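Local coordinates for protein putative oxidoreductase FAD-binding subunit (PDB 4ZOH) that binds flavin-adenine dinucleotide and probably serves as the electron-transferring flavoprotein subunit of a molybdopterin-dependent oxidoreductase of the xanthine oxidase type, at residues Met1-Phe6 and Leu40-Arg46; Ile85-Thr91 and Ala122-Met126; Asp138-Asn142 and Asp154-Glu159; Phe186-Gly190 and Tyr259-Val264. All blocks are in the same frame, centred on the assembly; numbering follows the deposited sequence.

Contact 1 of 4, residues Met1-Phe6 and Leu40-Arg46; sequences MYPPKF and LKLRLIR. With ACY (acetic acid), chain L.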
# COMPACT_ATOMS: atom_id res chain seq x y z
N MET B 1 1.64 24.54 10.20
CA MET B 1 1.00 23.22 10.49
C MET B 1 1.84 22.44 11.48
O MET B 1 1.29 21.82 12.34
CB MET B 1 0.82 22.45 9.15
CG MET B 1 0.13 21.09 9.25
SD MET B 1 -1.52 21.11 9.99
CE MET B 1 -1.61 19.47 10.72
N TYR B 2 3.18 22.45 11.33
CA TYR B 2 4.10 21.55 12.05
C TYR B 2 4.81 22.46 13.02
O TYR B 2 5.44 23.39 12.57
CB TYR B 2 5.09 20.90 11.08
CG TYR B 2 4.32 20.21 9.98
CD1 TYR B 2 3.67 18.98 10.21
CD2 TYR B 2 4.18 20.81 8.71
CE1 TYR B 2 2.90 18.37 9.22
CE2 TYR B 2 3.42 20.20 7.71
CZ TYR B 2 2.78 18.96 7.98
OH TYR B 2 2.02 18.37 7.00
N PRO B 3 4.66 22.24 14.34
CA PRO B 3 5.46 23.04 15.30
C PRO B 3 6.97 22.93 15.01
O PRO B 3 7.40 22.01 14.27
CB PRO B 3 5.17 22.37 16.66
CG PRO B 3 3.88 21.68 16.46
CD PRO B 3 3.94 21.17 15.04
N PRO B 4 7.76 23.87 15.57
CA PRO B 4 9.20 23.71 15.59
C PRO B 4 9.55 22.74 16.72
O PRO B 4 8.69 22.41 17.58
CB PRO B 4 9.73 25.16 15.89
CG PRO B 4 8.61 25.84 16.58
CD PRO B 4 7.32 25.12 16.26
N LYS B 5 10.81 22.27 16.73
CA LYS B 5 11.26 21.34 17.81
C LYS B 5 11.33 22.10 19.09
O LYS B 5 11.77 23.24 19.08
CB LYS B 5 12.66 20.78 17.54
CG LYS B 5 12.77 20.08 16.20
CD LYS B 5 13.98 19.14 16.15
CE LYS B 5 14.04 18.61 14.74
NZ LYS B 5 15.21 17.74 14.56
N PHE B 6 10.96 21.46 20.19
CA PHE B 6 11.07 22.05 21.46
C PHE B 6 11.16 20.91 22.47
O PHE B 6 10.75 19.78 22.17
CB PHE B 6 9.88 23.00 21.73
CG PHE B 6 8.51 22.36 21.55
CD1 PHE B 6 8.02 21.43 22.48
CD2 PHE B 6 7.70 22.69 20.42
CE1 PHE B 6 6.76 20.85 22.29
CE2 PHE B 6 6.43 22.13 20.24
CZ PHE B 6 5.96 21.23 21.18
N LEU B 40 2.31 27.53 17.90
CA LEU B 40 3.43 26.60 17.56
C LEU B 40 3.32 26.18 16.13
O LEU B 40 4.27 26.32 15.36
CB LEU B 40 3.51 25.39 18.48
CG LEU B 40 3.84 25.84 19.92
CD1 LEU B 40 3.43 24.75 20.93
CD2 LEU B 40 5.29 26.27 20.08
N LYS B 41 2.15 25.71 15.74
CA LYS B 41 1.92 25.24 14.37
C LYS B 41 2.21 26.26 13.25
O LYS B 41 2.54 25.86 12.09
CB LYS B 41 0.51 24.70 14.27
CG LYS B 41 0.25 23.53 15.23
CD LYS B 41 -0.72 22.66 14.51
CE LYS B 41 -2.11 23.00 14.86
NZ LYS B 41 -2.94 22.38 13.80
N LEU B 42 2.09 27.56 13.55
CA LEU B 42 2.38 28.58 12.53
C LEU B 42 3.78 29.13 12.70
O LEU B 42 4.21 30.05 11.95
CB LEU B 42 1.39 29.77 12.61
CG LEU B 42 -0.04 29.43 12.16
CD1 LEU B 42 -0.94 30.52 12.71
CD2 LEU B 42 -0.25 29.18 10.65
N ARG B 43 4.44 28.62 13.74
CA ARG B 43 5.81 28.96 14.10
C ARG B 43 5.97 30.45 14.44
O ARG B 43 6.99 31.08 14.15
CB ARG B 43 6.81 28.46 13.03
CG ARG B 43 6.83 26.92 12.95
CD ARG B 43 7.98 26.38 12.13
NE ARG B 43 7.72 24.96 11.89
CZ ARG B 43 8.63 24.06 11.53
NH1 ARG B 43 9.91 24.42 11.34
NH2 ARG B 43 8.27 22.81 11.35
N LEU B 44 4.94 31.00 15.05
CA LEU B 44 4.95 32.39 15.53
C LEU B 44 5.60 32.47 16.91
O LEU B 44 5.83 33.53 17.41
CB LEU B 44 3.51 32.93 15.56
CG LEU B 44 2.79 32.98 14.21
CD1 LEU B 44 1.32 33.22 14.41
CD2 LEU B 44 3.36 34.03 13.28
N ILE B 45 5.88 31.33 17.53
CA ILE B 45 6.62 31.25 18.79
C ILE B 45 7.56 30.06 18.70
O ILE B 45 7.26 29.08 17.99
CB ILE B 45 5.64 31.19 20.01
CG1 ILE B 45 6.29 31.65 21.31
CG2 ILE B 45 4.90 29.86 20.19
CD1 ILE B 45 5.24 32.23 22.24
N ARG B 46 8.68 30.13 19.41
CA ARG B 46 9.73 29.11 19.35
C ARG B 46 10.34 28.94 20.72
O ARG B 46 11.47 29.32 20.91
CB ARG B 46 10.84 29.53 18.40
CG ARG B 46 10.42 29.54 16.95
CD ARG B 46 11.56 29.99 16.07
NE ARG B 46 11.15 30.04 14.67
CZ ARG B 46 11.18 28.99 13.86
NH1 ARG B 46 11.58 27.78 14.28
NH2 ARG B 46 10.79 29.14 12.61
C ACY L . 4.69 24.87 8.52
O ACY L . 5.71 24.97 9.20
OXT ACY L . 3.96 23.91 8.77
CH3 ACY L . 4.30 25.88 7.44

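Contact 2 of 4, residues Ile85-Thr91 and Ala122-Met126; sequences IPLLSET and ALIAM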
# COMPACT_ATOMS: atom_id res chain seq x y z
N ILE B 85 -22.60 30.77 37.06
CA ILE B 85 -22.07 32.06 37.47
C ILE B 85 -22.72 33.12 36.60
O ILE B 85 -22.66 33.01 35.33
CB ILE B 85 -20.57 32.14 37.33
CG1 ILE B 85 -19.92 30.91 38.02
CG2 ILE B 85 -20.05 33.52 37.84
CD1 ILE B 85 -18.41 30.98 38.05
N PRO B 86 -23.39 34.13 37.25
CA PRO B 86 -24.07 35.18 36.51
C PRO B 86 -23.11 35.85 35.54
O PRO B 86 -21.98 36.14 35.92
CB PRO B 86 -24.50 36.14 37.64
CG PRO B 86 -24.84 35.21 38.78
CD PRO B 86 -23.73 34.17 38.69
N LEU B 87 -23.58 36.09 34.30
CA LEU B 87 -22.76 36.63 33.16
C LEU B 87 -21.61 35.71 32.62
O LEU B 87 -21.50 35.48 31.41
CB LEU B 87 -22.21 38.04 33.43
CG LEU B 87 -21.45 38.68 32.29
CD1 LEU B 87 -22.34 38.91 31.07
CD2 LEU B 87 -20.79 39.98 32.68
N LEU B 88 -20.75 35.27 33.53
CA LEU B 88 -19.54 34.58 33.20
C LEU B 88 -19.81 33.22 32.49
O LEU B 88 -19.20 32.92 31.47
CB LEU B 88 -18.63 34.41 34.45
CG LEU B 88 -17.20 33.91 34.06
CD1 LEU B 88 -16.57 34.96 33.16
CD2 LEU B 88 -16.27 33.60 35.24
N SER B 89 -20.73 32.44 33.03
CA SER B 89 -21.12 31.18 32.42
C SER B 89 -21.67 31.34 31.02
O SER B 89 -21.31 30.58 30.11
CB SER B 89 -22.11 30.43 33.26
OG SER B 89 -21.49 30.07 34.48
N GLU B 90 -22.56 32.31 30.86
CA GLU B 90 -23.09 32.54 29.53
C GLU B 90 -21.98 33.02 28.55
O GLU B 90 -21.94 32.59 27.41
CB GLU B 90 -24.24 33.51 29.58
CG GLU B 90 -24.79 33.93 28.23
CD GLU B 90 -25.91 34.93 28.38
OE1 GLU B 90 -26.74 34.71 29.28
OE2 GLU B 90 -25.94 35.93 27.64
N THR B 91 -21.06 33.86 29.03
CA THR B 91 -19.96 34.34 28.23
C THR B 91 -19.07 33.15 27.78
O THR B 91 -18.73 33.08 26.61
CB THR B 91 -19.08 35.34 29.01
OG1 THR B 91 -19.91 36.42 29.39
CG2 THR B 91 -17.94 35.89 28.15
N ALA B 122 -16.64 40.24 30.10
CA ALA B 122 -17.29 39.85 31.36
C ALA B 122 -16.39 40.15 32.55
O ALA B 122 -16.88 40.62 33.56
CB ALA B 122 -17.76 38.39 31.37
N LEU B 123 -15.08 39.88 32.45
CA LEU B 123 -14.24 39.99 33.61
C LEU B 123 -14.02 41.49 33.99
O LEU B 123 -13.87 41.84 35.14
CB LEU B 123 -12.91 39.28 33.39
CG LEU B 123 -12.90 37.72 33.34
CD1 LEU B 123 -11.54 37.19 32.92
CD2 LEU B 123 -13.34 36.99 34.60
N ILE B 124 -13.98 42.37 33.01
CA ILE B 124 -13.78 43.79 33.35
C ILE B 124 -15.03 44.34 34.01
O ILE B 124 -14.94 45.14 34.93
CB ILE B 124 -13.26 44.64 32.16
CG1 ILE B 124 -12.67 45.98 32.66
CG2 ILE B 124 -14.30 44.87 31.12
CD1 ILE B 124 -11.18 45.95 32.88
N ALA B 125 -16.19 43.85 33.54
CA ALA B 125 -17.51 44.26 34.03
C ALA B 125 -17.73 43.77 35.44
O ALA B 125 -18.38 44.43 36.25
CB ALA B 125 -18.59 43.72 33.13
N MET B 126 -17.19 42.59 35.72
CA MET B 126 -17.32 41.97 37.00
C MET B 126 -16.31 42.48 38.07
O MET B 126 -16.41 42.10 39.23
CB MET B 126 -17.21 40.46 36.79
CG MET B 126 -18.42 39.89 36.09
SD MET B 126 -18.26 38.15 35.65
CE MET B 126 -19.10 37.30 37.03

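Contact 3 of 4, residues Asp138-Asn142 and Asp154-Glu159; sequences DRVVN and DLNPGE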
# COMPACT_ATOMS: atom_id res chain seq x y z
N ASP B 138 1.80 34.12 46.60
CA ASP B 138 0.71 34.66 45.76
C ASP B 138 0.54 36.19 45.70
O ASP B 138 0.61 36.85 46.71
CB ASP B 138 -0.62 34.05 46.20
CG ASP B 138 -0.61 32.53 46.16
OD1 ASP B 138 0.18 31.96 45.39
OD2 ASP B 138 -1.40 31.89 46.90
N ARG B 139 0.29 36.74 44.51
CA ARG B 139 -0.12 38.16 44.31
C ARG B 139 -1.53 38.20 43.69
O ARG B 139 -1.79 37.54 42.66
CB ARG B 139 0.81 38.92 43.35
CG ARG B 139 2.13 38.25 43.03
CD ARG B 139 2.61 38.51 41.61
NE ARG B 139 2.02 39.70 41.05
CZ ARG B 139 2.14 40.12 39.79
NH1 ARG B 139 2.86 39.46 38.89
NH2 ARG B 139 1.53 41.25 39.42
N VAL B 140 -2.43 38.98 44.30
CA VAL B 140 -3.79 39.15 43.78
C VAL B 140 -3.82 40.54 43.17
O VAL B 140 -3.38 41.50 43.79
CB VAL B 140 -4.91 38.89 44.84
CG1 VAL B 140 -6.30 38.89 44.21
CG2 VAL B 140 -4.71 37.56 45.52
N VAL B 141 -4.23 40.63 41.91
CA VAL B 141 -4.31 41.92 41.23
C VAL B 141 -5.71 42.05 40.62
O VAL B 141 -6.44 41.06 40.52
CB VAL B 141 -3.20 42.11 40.18
CG1 VAL B 141 -1.81 42.13 40.82
CG2 VAL B 141 -3.30 41.05 39.10
N ASN B 142 -6.07 43.26 40.23
CA ASN B 142 -7.36 43.55 39.60
C ASN B 142 -7.25 43.20 38.14
O ASN B 142 -6.19 43.49 37.52
CB ASN B 142 -7.68 45.06 39.71
CG ASN B 142 -8.09 45.45 41.10
OD1 ASN B 142 -8.98 44.84 41.71
ND2 ASN B 142 -7.41 46.45 41.64
N ASP B 154 0.23 40.69 33.01
CA ASP B 154 1.14 41.12 34.08
C ASP B 154 1.66 39.86 34.76
O ASP B 154 1.22 39.47 35.87
CB ASP B 154 0.40 42.02 35.09
CG ASP B 154 1.18 42.24 36.39
OD1 ASP B 154 2.40 42.50 36.33
OD2 ASP B 154 0.57 42.13 37.48
N LEU B 155 2.58 39.22 34.05
CA LEU B 155 3.13 37.94 34.47
C LEU B 155 4.61 37.99 34.26
O LEU B 155 5.09 38.41 33.22
CB LEU B 155 2.54 36.78 33.65
CG LEU B 155 1.16 36.28 34.07
CD1 LEU B 155 0.60 35.35 32.99
CD2 LEU B 155 1.14 35.61 35.44
N ASN B 156 5.34 37.57 35.26
CA ASN B 156 6.80 37.54 35.18
C ASN B 156 7.28 36.11 34.95
O ASN B 156 6.57 35.15 35.28
CB ASN B 156 7.41 38.10 36.47
CG ASN B 156 6.96 39.51 36.74
OD1 ASN B 156 6.04 39.74 37.52
ND2 ASN B 156 7.58 40.47 36.06
N PRO B 157 8.49 35.96 34.38
CA PRO B 157 9.04 34.61 34.30
C PRO B 157 9.04 34.01 35.70
O PRO B 157 9.32 34.72 36.66
CB PRO B 157 10.46 34.86 33.79
CG PRO B 157 10.34 36.15 33.03
CD PRO B 157 9.45 36.97 33.90
N GLY B 158 8.62 32.75 35.83
CA GLY B 158 8.41 32.14 37.12
C GLY B 158 6.95 32.08 37.61
O GLY B 158 6.63 31.36 38.59
N GLU B 159 6.03 32.82 36.99
CA GLU B 159 4.66 32.78 37.60
C GLU B 159 3.51 32.28 36.75
O GLU B 159 3.52 32.43 35.55
CB GLU B 159 4.30 34.08 38.30
CG GLU B 159 5.01 35.29 37.76
CD GLU B 159 4.57 36.59 38.41
OE1 GLU B 159 4.31 37.54 37.63
OE2 GLU B 159 4.49 36.64 39.66

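Contact 4 of 4, residues Phe186-Gly190 and Tyr259-Val264; sequences FAIVG and YKKKMV. With FAD (flavin-adenine dinucleotide), chain H.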
# COMPACT_ATOMS: atom_id res chain seq x y z
N PHE B 186 -14.18 34.19 16.74
CA PHE B 186 -13.95 35.22 17.72
C PHE B 186 -14.95 36.40 17.52
O PHE B 186 -15.53 36.61 16.42
CB PHE B 186 -12.56 35.76 17.52
CG PHE B 186 -11.50 34.95 18.22
CD1 PHE B 186 -11.13 35.27 19.52
CD2 PHE B 186 -10.89 33.82 17.60
CE1 PHE B 186 -10.13 34.55 20.18
CE2 PHE B 186 -9.91 33.09 18.28
CZ PHE B 186 -9.53 33.46 19.56
N ALA B 187 -15.15 37.18 18.56
CA ALA B 187 -16.02 38.38 18.47
C ALA B 187 -15.55 39.44 17.47
O ALA B 187 -14.38 39.79 17.50
CB ALA B 187 -16.15 39.01 19.85
N ILE B 188 -16.45 39.89 16.60
CA ILE B 188 -16.29 41.13 15.85
C ILE B 188 -16.50 42.30 16.85
O ILE B 188 -15.73 43.25 16.89
CB ILE B 188 -17.31 41.29 14.69
CG1 ILE B 188 -17.02 40.30 13.53
CG2 ILE B 188 -17.28 42.74 14.18
CD1 ILE B 188 -18.22 39.99 12.67
N VAL B 189 -17.58 42.21 17.63
CA VAL B 189 -17.82 43.08 18.78
C VAL B 189 -18.41 42.20 19.92
O VAL B 189 -19.26 41.36 19.67
CB VAL B 189 -18.81 44.22 18.43
CG1 VAL B 189 -19.07 45.03 19.69
CG2 VAL B 189 -18.27 45.13 17.29
N GLY B 190 -17.94 42.38 21.14
CA GLY B 190 -18.60 41.73 22.27
C GLY B 190 -19.00 42.71 23.36
O GLY B 190 -18.19 43.53 23.78
N TYR B 259 -18.02 50.75 11.33
CA TYR B 259 -19.09 49.80 11.47
C TYR B 259 -19.10 49.19 12.88
O TYR B 259 -20.17 49.06 13.48
CB TYR B 259 -19.01 48.71 10.41
CG TYR B 259 -19.81 47.48 10.77
CD1 TYR B 259 -21.22 47.42 10.51
CD2 TYR B 259 -19.18 46.35 11.37
CE1 TYR B 259 -21.95 46.27 10.80
CE2 TYR B 259 -19.91 45.20 11.69
CZ TYR B 259 -21.28 45.16 11.41
OH TYR B 259 -22.00 44.07 11.73
N LYS B 260 -17.91 48.90 13.40
CA LYS B 260 -17.72 48.29 14.68
C LYS B 260 -18.20 49.22 15.80
O LYS B 260 -18.85 48.75 16.75
CB LYS B 260 -16.24 47.94 14.89
CG LYS B 260 -15.81 46.65 14.20
CD LYS B 260 -14.31 46.56 14.24
CE LYS B 260 -13.77 45.41 13.41
NZ LYS B 260 -12.44 45.12 14.02
N LYS B 261 -17.84 50.50 15.71
CA LYS B 261 -18.24 51.53 16.68
C LYS B 261 -19.78 51.59 16.71
O LYS B 261 -20.37 51.50 17.76
CB LYS B 261 -17.64 52.87 16.27
CG LYS B 261 -17.57 53.87 17.39
CD LYS B 261 -17.30 55.25 16.83
CE LYS B 261 -17.18 56.31 17.93
NZ LYS B 261 -15.88 56.24 18.67
N LYS B 262 -20.42 51.67 15.54
CA LYS B 262 -21.86 51.60 15.40
C LYS B 262 -22.43 50.34 16.01
O LYS B 262 -23.43 50.40 16.75
CB LYS B 262 -22.33 51.77 13.95
CG LYS B 262 -22.07 53.17 13.35
CD LYS B 262 -22.33 53.28 11.85
CE LYS B 262 -23.82 53.10 11.53
NZ LYS B 262 -24.13 52.92 10.07
N MET B 263 -21.77 49.20 15.78
CA MET B 263 -22.22 47.95 16.41
C MET B 263 -22.14 47.95 17.92
O MET B 263 -22.91 47.23 18.56
CB MET B 263 -21.57 46.70 15.80
CG MET B 263 -21.97 46.59 14.35
SD MET B 263 -23.72 46.44 14.00
CE MET B 263 -24.24 48.07 13.36
N VAL B 264 -21.25 48.77 18.51
CA VAL B 264 -21.23 48.84 19.98
C VAL B 264 -22.61 49.31 20.50
O VAL B 264 -23.18 48.74 21.47
CB VAL B 264 -20.07 49.68 20.49
CG1 VAL B 264 -20.24 50.06 21.96
CG2 VAL B 264 -18.78 48.92 20.29
PA FAD H . -3.01 27.63 26.10
O1A FAD H . -3.11 27.67 24.62
O2A FAD H . -2.56 26.42 26.81
O5B FAD H . -2.07 28.78 26.60
C5B FAD H . -2.21 30.12 26.05
C4B FAD H . -1.09 31.09 26.73
O4B FAD H . -1.18 31.12 28.21
C3B FAD H . 0.28 30.49 26.45
O3B FAD H . 1.19 31.53 26.20
C2B FAD H . 0.63 29.67 27.72
O2B FAD H . 2.04 29.51 27.95
C1B FAD H . 0.07 30.54 28.80
N9A FAD H . -0.65 29.96 29.93
C8A FAD H . -1.59 29.02 29.93
N7A FAD H . -2.05 28.85 31.19
C5A FAD H . -1.37 29.71 31.99
C6A FAD H . -1.41 30.02 33.37
N6A FAD H . -2.29 29.37 34.12
N1A FAD H . -0.57 30.94 33.87
C2A FAD H . 0.27 31.65 33.08
N3A FAD H . 0.34 31.38 31.77
C4A FAD H . -0.48 30.42 31.19
N1 FAD H . -11.28 32.40 22.45
C2 FAD H . -12.27 33.35 22.66
O2 FAD H . -12.18 34.10 23.62
N3 FAD H . -13.35 33.44 21.83
C4 FAD H . -13.46 32.63 20.75
O4 FAD H . -14.48 32.72 20.06
C4X FAD H . -12.44 31.69 20.50
N5 FAD H . -12.55 30.85 19.41
C5X FAD H . -11.50 29.92 19.15
C6 FAD H . -11.60 29.13 18.01
C7 FAD H . -10.60 28.18 17.74
C7M FAD H . -10.78 27.34 16.45
C8 FAD H . -9.49 28.06 18.60
C8M FAD H . -8.33 27.05 18.35
C9 FAD H . -9.37 28.89 19.72
C9A FAD H . -10.39 29.81 20.01
N10 FAD H . -10.31 30.66 21.13
C10 FAD H . -11.35 31.58 21.35
C1' FAD H . -9.19 30.63 22.06
C2' FAD H . -9.43 29.60 23.19
O2' FAD H . -10.43 30.15 24.08
C3' FAD H . -8.13 29.21 23.94
O3' FAD H . -8.46 28.04 24.68
C4' FAD H . -7.64 30.29 24.90
O4' FAD H . -7.51 31.51 24.18
C5' FAD H . -6.28 29.92 25.54
O5' FAD H . -6.60 29.03 26.64
P FAD H . -5.89 27.63 26.75
O1P FAD H . -6.19 27.07 28.10
O2P FAD H . -6.21 26.79 25.58
O3P FAD H . -4.39 28.15 26.74
O HOH W 1 -13.31 43.56 16.12

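Contact 1 of 4, residues Met1-Phe6 and Leu40-Arg46
The extended N-terminal residues Met1-Phe6 run past the C-terminal end of helix 36-41, Pro3 nearest to Lys41 with their CA atoms 4.3 Å apart, just where a Schellman motif ends the helix and Arg43 takes positive phi. The side chain of Arg43 turns back, stretched out from CG to NE, and holds the carbonyl of Tyr2 side-on with two nitrogens. Arg43 NE lies 2.9 Å from Tyr2 O, close to the axis of the C=O bond, whereas Arg43 NH2, at 3.1 Å from the same Tyr2 O, stands well above the carbonyl plane. Pro4 covers one face of this guanidinium, its CA over the centre. At the N-terminus, an acetate, probably from the crystallisation liquor, accepts hydrogen bonds from the backbone nitrogens of Met1 and Tyr2 through its OXT atom. Apolar packing continues along Leu40: its CB meets Pro3 CB at 3.9 Å, and Leu40 CD1 approaches Phe6 CE2 at 4.0 Å, the two side chains crossing almost perpendicularly. Arg43 NH1 and Arg46 NH2 form salt bridges with acidic side chains of a neighbouring subunit. The contact lies at a subunit interface, where the residues leading into strand 7-10 pass the end of helix 36-41.

Contact 2 of 4, residues Ile85-Thr91 and Ala122-Met126
Ala122 and Met126, one turn apart on the helix 119-125 side, receive the side chains of Leu87, Leu88 and Thr91. The methyl of Ala122 sits among all three: Leu87 CD2 lies 3.7 Å from Ala122 CB, Leu88 CD1 comes to 4.0 Å of Ala122 CB, and Thr91 OG1 approaches Ala122 CB at 3.5 Å. Beside it, the Met126 chain reaches across to the start of helix 88-93. Its last torsion is bent (chi3 97°), which turns the methyl CE onto Leu88 CB at 3.9 Å and Ile85 CG2 at 4.0 Å. The sulfur also rests against Leu88 CB, while CE lies near the carbonyl oxygen of Pro86. Leu88 extends the apolar patch along the other flank, where the two leucines cross at a slant and Leu88 CD1 comes to 4.1 Å of Leu123 CD2.

No hydrogen bond joins the two segments; the hydroxyl of Thr91 is satisfied within its own helix. Leu87 occupies the N-cap position of helix 88-93, and its carbonyl oxygen accepts hydrogen bonds from both Thr91 N and Thr91 OG1, the latter 2.7 Å from Leu87 O. That second bond fixes the rotation of the threonine and keeps OG1 occupied although it faces a methyl. Ser89 OG accepts from Ile85 N and is bonded to Ile80 O.

Further out, Leu87 and Met126 both pack on Leu194, Ile85 and Leu88 lie on Ile71, and Phe174 covers Pro86 and Leu87. This buried helix-to-helix packing is therefore covered by strand 68-72 of the five-stranded sheet and by strands 173-179 and 189-198 of the four-stranded one.

Contact 3 of 4, residues Asp138-Asn142 and Asp154-Glu159
Charge pairing carries this contact: Arg139, on strand 137-142, reaches over to the carboxylates of Asp154 and Glu159, and the three form a salt-bridge network. The arginine chain is bent at chi2 and chi3, bringing its guanidinium between the two acids, and each is met at an edge of the group through a different terminal nitrogen. Arg139 NH2 faces Asp154 OD2; the modelled separation is too short for its exact value to carry weight. The planes of these two groups are steeply inclined, 71° apart. Glu159 presents a different geometry, with its carboxylate only 20° from the guanidinium plane. Both of its bonds come from one nitrogen and are weak: Arg139 NH1 lies 2.7 Å from Glu159 OE1 at a bent angle, and 3.3 Å from Glu159 OE2 on an almost straight line. Two acids about one arginine would be expected to support its positive charge.

Hydrogen bonding within residues 154-159 positions the glutamate. Asn156 N donates to Glu159 OE1 at 2.6 Å, on the anti side of the carboxylate, and Glu159 N returns a bond to Asn156 O at 2.9 Å, closing a type II turn with Gly158 at its third position. OE1 is therefore shared between the turn and Arg139.

Van der Waals contact adds little: the methyl Val141 CG1 lies 4.1 Å from the carboxylate oxygen Asp154 OD2. Leu155, in the same loop, touches the FAD. Strand 137-142 is one of the two outermost strands, within this chain, of the five-stranded antiparallel sheet, paired with strand 129-134, and the network ties it to the loop leading into strand 160-167, while Phe146 of helix 143-146 packs against Val141, Asp154 and Leu155.

Contact 4 of 4, residues Phe186-Gly190 and Tyr259-Val264
Val189, with the most surface buried here, spreads its two methyls over successive residues of helix 257-276. With CG1 anti to the backbone N (chi1 177°), that methyl meets Val264 CG2 at 3.9 Å, and the other branch, CG2, reaches Met263 CB at 3.9 Å. The same CG2 lies against the backbone, 3.7 Å from the carbonyl oxygen of Lys260. The valine crosses both Met263 and Val264 at about a right angle.

Ile188, one residue earlier, uses its CG2 branch. This methyl lies at the edge of the Tyr259 ring, near its plane, with CE2 as the closest ring atom, and it also approaches Lys260 CG at 4.2 Å, across the extended lysine chain. One face of the Tyr259 ring is taken by Met263 CG, a turn further along the helix.

These contacts seat helix 257-276 against the beginning of strand 189-198 in the four-stranded antiparallel sheet of the C-terminal domain, and Leu179 of the adjacent strand 173-179 packs on Ile188, Tyr259 and Met263. Just ahead of the strand, Phe186 belongs to the FAD pocket: its ring lies over the isoalloxazine, with flavin C4X above the ring centre and Phe186 CZ 3.2 Å from flavin C10.

Lys260 supplies the polar link. Extended beyond CG, the lysine chain carries its ammonium to a water 2.8 Å from Lys260 NZ, and this water donates to Ile188 O, 2.6 Å from the water oxygen. The ammonium is also bonded to Thr250 O, while Tyr259 OH bonds to the backbone of a neighbouring subunit.

Overall arrangement
The four contacts follow one another along the chain, each closing before the next opens. Contacts 1, 2 and 3 belong to the FAD-binding domain, contact 4 to the C-terminal domain. Contact 2 lies nearest the middle, its centre about 8 Å from that of the chain; contacts 3 and 4 lie on opposite sides of the chain's centre, with their own centres about 31 Å apart. Strand 189-198 links contacts 2 and 4, whose nearest atoms are about 7 Å apart, and strand 137-142 of contact 3 is in the sheet whose strand 68-72 packs on contact 2. Two of the contacts reach the flavin: Leu155 of contact 3 and Phe186 of contact 4 both touch it, so both domains contribute to its pocket.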